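PDB 5HL3: Lmo2470 protein from Listeria monocytogenes EGD-e, which is an internalin (InlP) with leucine-rich repeats that binds calcium, interacts with the host protein afadin and facilitates crossing of the basement membrane. Local coordinates for residues I158-L163 and N180-I185; L163-N168 and P186-I191. One frame throughout, in Å; residues are numbered along the deposited sequence.

Contact 1: residues I158-L163 and N180-I185; sequences ITSDEL and NQLTTI. With CA (calcium ion), chain E.
L182 pushes the methyl CD2 in among residues of the neighbouring turn: L182 CD2 lies 3.7 Å from T159 C, beside S160 OG and I158 CG2, and 4.0 Å from L163 CD2. L163 and L182 cross at about a right angle, whereas I158 and L182 run alongside each other in the same direction. L163 CD2 also touches CD1 of I185, so branched aliphatic side chains fill the inner side of this joint.

Two polar side chains tie the backbones beside this packing. N180 carries CG beside its own backbone N (chi1 -77°), and N180 OD1 takes the N-H of I158 N at 3.0 Å, nearly straight but from well above the carbonyl plane. The same oxygen accepts M156 N, while ND2 donates to the carbonyls of M153 and L177; an amide suits a buried place where both acceptor and donor are needed. I158 O in turn receives Q181 N at 2.9 Å. S160 points toward the other segment, and its short side chain sets the hydroxyl right against that backbone: S160 OG gives its proton to a lone pair of T184 O at 2.7 Å, in the carbonyl plane, and accepts T183 N in a bent bond. Water 2 bridges S160 N and Q181 O and also meets T183 OG1.

Away from the joint, E162 grips the calcium with both carboxylate oxygens, and L157 O binds the same ion. E162 OE1 additionally accepts T159 N at 3.0 Å, and T159 OG1, which donates to D161 OD1, holds the metal-bound water 1. Calcium thus braces the turn at 158–163 without touching 180–185, and the joint between the successive leucine-rich repeat turns rests on aliphatic packing and on hydrogen bonds that satisfy backbone groups.

Contact 2: residues L163-N168 and P186-I191; sequences LPNFNN and PDFQNI. With CA (calcium ion), chain F.
F166 and F188 run alongside each other in the same direction, with F166 CD2 4.0 Å from F188 CE1. Both rings leave the backbone with CG anti to the carbonyl carbon, and they hold equivalent places in successive turns of the solenoid. P186 CB lies over one face of the F188 ring and I191 CD1 over the opposite one, both nearer the rim than the centre, while P164 O comes to its edge near the ring plane. P186 suits this place because its compact, puckered ring presents CB to F188 and P186 CD to L163 CD2 at 3.7 Å.

N165 stretches across to the other turn, its CG anti to the backbone N (chi1 -164°). The amide uses both ends: N165 OD1 receives Q189 N at 2.9 Å on a lone pair in the carbonyl plane, and N165 ND2 donates to D187 O at 3.2 Å, approaching from above that carbonyl's plane. Water 6 adds a second donor to OD1, gives its other proton to F166 O and accepts N190 N, filling in where the two backbones do not bond directly.

On the outer side N167 OD1 and Q189 OE1 (each 2.4 Å) and N190 OD1 (2.3 Å) bind one calcium, and three waters complete its six ligands. The N167 and N190 side chains meet at a slant, N167 OD1 only 3.1 Å from N190 OD1; N167 ND2 is held by D141. The ion presumably offsets the repulsion between these oxygens. Because all three protein ligands are neutral amides, the site probably retains much of the ion's positive charge, and the metal clamps the two turns directly.

Overall arrangement
Contacts 1 and 2 are consecutive sections of one seam between two neighbouring turns of the leucine-rich repeat solenoid, their centres 13 Å apart. Along the chain their segments alternate: after strand 150-152, segment 158-163 runs straight into 163-168; after strand 174-176, segment 180-185 runs into 186-191. L163 belongs to both. These three-residue strands are adjacent and parallel in the ten-strand sheet, so the contacts join the loops that complete the same two turns. A separate calcium ion sits at each, bound by a single turn in contact 1 but by both in contact 2. The repeated pairing of such loops extends the elongated parallel-sheet scaffold on which internalins generally present their binding surface.

Contact 1: residues I158-L163 and N180-I185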
loop_
_atom_site.group_PDB
_atom_site.type_symbol
_atom_site.label_atom_id
_atom_site.label_comp_id
_atom_site.label_asym_id
_atom_site.label_seq_id
_atom_site.Cartn_x
_atom_site.Cartn_y
_atom_site.Cartn_z
ATOM N N ILE A 158 5.827 0.402 -7.895
ATOM C CA ILE A 158 4.841 0.951 -8.796
ATOM C C ILE A 158 4.838 2.478 -8.681
ATOM O O ILE A 158 4.751 3.018 -7.579
ATOM C CB ILE A 158 3.452 0.381 -8.487
ATOM C CG1 ILE A 158 3.470 -1.120 -8.793
ATOM C CG2 ILE A 158 2.380 1.073 -9.349
ATOM C CD1 ILE A 158 2.289 -1.894 -8.259
ATOM N N THR A 159 4.952 3.150 -9.829
ATOM C CA THR A 159 4.843 4.618 -9.927
ATOM C C THR A 159 3.485 4.968 -10.537
ATOM O O THR A 159 2.789 4.106 -11.109
ATOM C CB THR A 159 6.023 5.240 -10.697
ATOM O OG1 THR A 159 6.250 4.492 -11.900
ATOM C CG2 THR A 159 7.283 5.193 -9.825
ATOM N N SER A 160 3.090 6.233 -10.438
ATOM C CA SER A 160 1.741 6.635 -10.858
ATOM C C SER A 160 1.472 6.469 -12.365
ATOM O O SER A 160 0.336 6.219 -12.769
ATOM C CB SER A 160 1.440 8.049 -10.369
ATOM O OG SER A 160 1.468 8.078 -8.955
ATOM N N ASP A 161 2.522 6.524 -13.177
ATOM C CA ASP A 161 2.374 6.302 -14.613
ATOM C C ASP A 161 2.052 4.830 -14.961
ATOM O O ASP A 161 1.708 4.522 -16.091
ATOM C CB ASP A 161 3.651 6.739 -15.359
ATOM C CG ASP A 161 4.888 5.939 -14.920
ATOM O OD1 ASP A 161 5.146 5.898 -13.723
ATOM O OD2 ASP A 161 5.605 5.320 -15.744
ATOM N N GLU A 162 2.161 3.942 -13.975
ATOM C CA GLU A 162 1.954 2.497 -14.163
ATOM C C GLU A 162 0.609 2.017 -13.643
ATOM O O GLU A 162 0.301 0.823 -13.737
ATOM C CB GLU A 162 3.096 1.741 -13.436
ATOM C CG GLU A 162 4.471 1.976 -14.065
ATOM C CD GLU A 162 5.668 1.527 -13.237
ATOM O OE1 GLU A 162 5.487 1.168 -12.051
ATOM O OE2 GLU A 162 6.799 1.591 -13.796
ATOM N N LEU A 163 -0.215 2.936 -13.130
ATOM C CA LEU A 163 -1.494 2.612 -12.475
ATOM C C LEU A 163 -2.671 3.254 -13.208
ATOM O O LEU A 163 -2.864 4.486 -13.131
ATOM C CB LEU A 163 -1.458 3.105 -11.022
ATOM C CG LEU A 163 -2.749 2.970 -10.211
ATOM C CD1 LEU A 163 -3.190 1.560 -10.088
ATOM C CD2 LEU A 163 -2.550 3.603 -8.857
ATOM N N ASN A 180 4.785 1.480 -2.286
ATOM C CA ASN A 180 5.158 1.750 -3.685
ATOM C C ASN A 180 5.702 3.163 -3.778
ATOM O O ASN A 180 6.114 3.723 -2.770
ATOM C CB ASN A 180 3.978 1.428 -4.623
ATOM C CG ASN A 180 3.814 -0.056 -4.851
ATOM O OD1 ASN A 180 4.738 -0.709 -5.356
ATOM N ND2 ASN A 180 2.669 -0.593 -4.474
ATOM N N GLN A 181 5.762 3.707 -4.993
ATOM C CA GLN A 181 6.326 5.047 -5.228
ATOM C C GLN A 181 5.276 5.939 -5.893
ATOM O O GLN A 181 5.599 6.769 -6.741
ATOM C CB GLN A 181 7.607 4.938 -6.081
ATOM C CG GLN A 181 8.693 4.165 -5.339
ATOM C CD GLN A 181 10.128 4.243 -5.895
ATOM O OE1 GLN A 181 11.046 3.640 -5.305
ATOM N NE2 GLN A 181 10.337 4.970 -6.961
ATOM N N LEU A 182 4.026 5.801 -5.490
ATOM C CA LEU A 182 2.960 6.620 -6.078
ATOM C C LEU A 182 3.073 8.051 -5.585
ATOM O O LEU A 182 3.147 8.303 -4.382
ATOM C CB LEU A 182 1.598 6.060 -5.689
ATOM C CG LEU A 182 1.281 4.654 -6.206
ATOM C CD1 LEU A 182 0.030 4.138 -5.529
ATOM C CD2 LEU A 182 1.119 4.657 -7.726
ATOM N N THR A 183 3.053 8.976 -6.525
ATOM C CA THR A 183 3.053 10.418 -6.236
ATOM C C THR A 183 1.648 11.000 -6.358
ATOM O O THR A 183 1.331 12.003 -5.701
ATOM C CB THR A 183 4.018 11.192 -7.155
ATOM O OG1 THR A 183 3.785 10.805 -8.515
ATOM C CG2 THR A 183 5.456 10.888 -6.783
ATOM N N THR A 184 0.820 10.387 -7.196
ATOM C CA THR A 184 -0.597 10.697 -7.320
ATOM C C THR A 184 -1.377 9.385 -7.333
ATOM O O THR A 184 -0.836 8.306 -7.651
ATOM C CB THR A 184 -0.945 11.484 -8.606
ATOM O OG1 THR A 184 -0.537 10.769 -9.769
ATOM C CG2 THR A 184 -0.257 12.874 -8.604
ATOM N N ILE A 185 -2.660 9.478 -7.016
ATOM C CA ILE A 185 -3.587 8.342 -7.109
ATOM C C ILE A 185 -4.753 8.779 -8.014
ATOM O O ILE A 185 -5.205 9.931 -7.930
ATOM C CB ILE A 185 -4.053 7.928 -5.683
ATOM C CG1 ILE A 185 -4.840 6.631 -5.713
ATOM C CG2 ILE A 185 -4.833 8.989 -4.971
ATOM C CD1 ILE A 185 -4.024 5.378 -5.918
HETATM CA CA CA E . 7.825 0.415 -11.756
HETATM O O HOH W 1 8.482 2.705 -11.583
HETATM O O HOH W 2 4.841 8.122 -9.095
HETATM O O HOH W 3 9.974 0.188 -12.545
HETATM O O HOH W 4 7.456 -1.180 -13.545
HETATM O O HOH W 5 8.117 -1.684 -10.767
#

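Contact 2: residues L163-N168 and P186-I191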
loop_
_atom_site.group_PDB
_atom_site.type_symbol
_atom_site.label_atom_id
_atom_site.label_comp_id
_atom_site.label_asym_id
_atom_site.label_seq_id
_atom_site.Cartn_x
_atom_site.Cartn_y
_atom_site.Cartn_z
ATOM N N LEU A 163 -0.215 2.936 -13.130
ATOM C CA LEU A 163 -1.494 2.612 -12.475
ATOM C C LEU A 163 -2.671 3.254 -13.208
ATOM O O LEU A 163 -2.864 4.486 -13.131
ATOM C CB LEU A 163 -1.458 3.105 -11.022
ATOM C CG LEU A 163 -2.749 2.970 -10.211
ATOM C CD1 LEU A 163 -3.190 1.560 -10.088
ATOM C CD2 LEU A 163 -2.550 3.603 -8.857
ATOM N N PRO A 164 -3.446 2.468 -13.946
ATOM C CA PRO A 164 -4.569 3.060 -14.684
ATOM C C PRO A 164 -5.796 3.341 -13.835
ATOM O O PRO A 164 -5.921 2.857 -12.732
ATOM C CB PRO A 164 -4.891 2.007 -15.739
ATOM C CG PRO A 164 -4.443 0.750 -15.175
ATOM C CD PRO A 164 -3.327 1.031 -14.188
ATOM N N ASN A 165 -6.700 4.154 -14.370
ATOM C CA ASN A 165 -7.973 4.431 -13.745
ATOM C C ASN A 165 -8.911 3.337 -14.241
ATOM O O ASN A 165 -9.669 3.496 -15.191
ATOM C CB ASN A 165 -8.419 5.848 -14.133
ATOM C CG ASN A 165 -9.509 6.366 -13.236
ATOM O OD1 ASN A 165 -10.335 5.619 -12.751
ATOM N ND2 ASN A 165 -9.503 7.658 -12.993
ATOM N N PHE A 166 -8.836 2.196 -13.556
ATOM C CA PHE A 166 -9.437 0.928 -14.058
ATOM C C PHE A 166 -10.852 1.042 -14.595
ATOM O O PHE A 166 -11.763 1.405 -13.868
ATOM C CB PHE A 166 -9.439 -0.141 -12.970
ATOM C CG PHE A 166 -8.088 -0.460 -12.409
ATOM C CD1 PHE A 166 -7.187 -1.231 -13.129
ATOM C CD2 PHE A 166 -7.732 -0.032 -11.136
ATOM C CE1 PHE A 166 -5.940 -1.557 -12.608
ATOM C CE2 PHE A 166 -6.474 -0.370 -10.612
ATOM C CZ PHE A 166 -5.587 -1.127 -11.351
ATOM N N ASN A 167 -11.054 0.642 -15.855
ATOM C CA ASN A 167 -12.370 0.764 -16.477
ATOM C C ASN A 167 -13.292 -0.430 -16.427
ATOM O O ASN A 167 -14.481 -0.256 -16.540
ATOM C CB ASN A 167 -12.192 1.158 -17.954
ATOM C CG ASN A 167 -11.769 2.601 -18.110
ATOM O OD1 ASN A 167 -12.566 3.485 -17.880
ATOM N ND2 ASN A 167 -10.495 2.849 -18.422
ATOM N N ASN A 168 -12.750 -1.626 -16.255
ATOM C CA ASN A 168 -13.540 -2.848 -16.517
ATOM C C ASN A 168 -13.512 -3.881 -15.406
ATOM O O ASN A 168 -13.694 -5.086 -15.669
ATOM C CB ASN A 168 -13.051 -3.487 -17.822
ATOM C CG ASN A 168 -12.790 -2.472 -18.921
ATOM O OD1 ASN A 168 -13.707 -1.784 -19.375
ATOM N ND2 ASN A 168 -11.546 -2.380 -19.355
ATOM N N PRO A 186 -5.234 7.903 -8.902
ATOM C CA PRO A 186 -6.347 8.322 -9.749
ATOM C C PRO A 186 -7.622 8.672 -8.987
ATOM O O PRO A 186 -7.883 8.105 -7.921
ATOM C CB PRO A 186 -6.610 7.068 -10.603
ATOM C CG PRO A 186 -5.277 6.403 -10.682
ATOM C CD PRO A 186 -4.697 6.596 -9.322
ATOM N N ASP A 187 -8.418 9.578 -9.563
ATOM C CA ASP A 187 -9.767 9.835 -9.050
ATOM C C ASP A 187 -10.630 8.703 -9.650
ATOM O O ASP A 187 -11.304 8.866 -10.676
ATOM C CB ASP A 187 -10.239 11.219 -9.483
ATOM C CG ASP A 187 -11.487 11.665 -8.754
ATOM O OD1 ASP A 187 -12.041 10.854 -7.994
ATOM O OD2 ASP A 187 -11.885 12.831 -8.956
ATOM N N PHE A 188 -10.552 7.538 -9.006
ATOM C CA PHE A 188 -11.095 6.310 -9.617
ATOM C C PHE A 188 -12.545 6.471 -10.045
ATOM O O PHE A 188 -13.395 6.799 -9.256
ATOM C CB PHE A 188 -10.968 5.138 -8.657
ATOM C CG PHE A 188 -9.563 4.647 -8.467
ATOM C CD1 PHE A 188 -8.894 3.983 -9.472
ATOM C CD2 PHE A 188 -8.912 4.826 -7.259
ATOM C CE1 PHE A 188 -7.604 3.542 -9.286
ATOM C CE2 PHE A 188 -7.619 4.361 -7.063
ATOM C CZ PHE A 188 -6.962 3.726 -8.084
ATOM N N GLN A 189 -12.810 6.235 -11.323
ATOM C CA GLN A 189 -14.129 6.440 -11.898
ATOM C C GLN A 189 -15.072 5.258 -11.857
ATOM O O GLN A 189 -16.283 5.452 -11.790
ATOM C CB GLN A 189 -13.983 6.816 -13.397
ATOM C CG GLN A 189 -13.235 8.107 -13.688
ATOM C CD GLN A 189 -13.235 8.438 -15.164
ATOM O OE1 GLN A 189 -13.484 7.569 -16.002
ATOM N NE2 GLN A 189 -13.013 9.701 -15.493
ATOM N N ASN A 190 -14.541 4.035 -11.898
ATOM C CA ASN A 190 -15.380 2.868 -12.191
ATOM C C ASN A 190 -15.185 1.711 -11.248
ATOM O O ASN A 190 -15.439 0.559 -11.628
ATOM C CB ASN A 190 -15.115 2.407 -13.655
ATOM C CG ASN A 190 -15.249 3.544 -14.668
ATOM O OD1 ASN A 190 -14.286 3.893 -15.334
ATOM N ND2 ASN A 190 -16.422 4.125 -14.757
ATOM N N ILE A 191 -14.764 1.995 -10.021
ATOM C CA ILE A 191 -14.692 0.941 -8.984
ATOM C C ILE A 191 -15.520 1.350 -7.757
ATOM O O ILE A 191 -15.028 1.422 -6.620
ATOM C CB ILE A 191 -13.248 0.533 -8.641
ATOM C CG1 ILE A 191 -12.375 1.745 -8.255
ATOM C CG2 ILE A 191 -12.630 -0.249 -9.800
ATOM C CD1 ILE A 191 -10.994 1.352 -7.793
HETATM CA CA CA F . -13.680 5.372 -17.002
HETATM O O HOH W 6 -11.735 3.296 -11.880
HETATM O O HOH W 7 -11.484 5.511 -15.936
HETATM O O HOH W 8 -13.554 -0.753 -13.278
HETATM O O HOH W 9 -12.998 6.544 -19.029
HETATM O O HOH W 10 -15.210 4.256 -18.607
#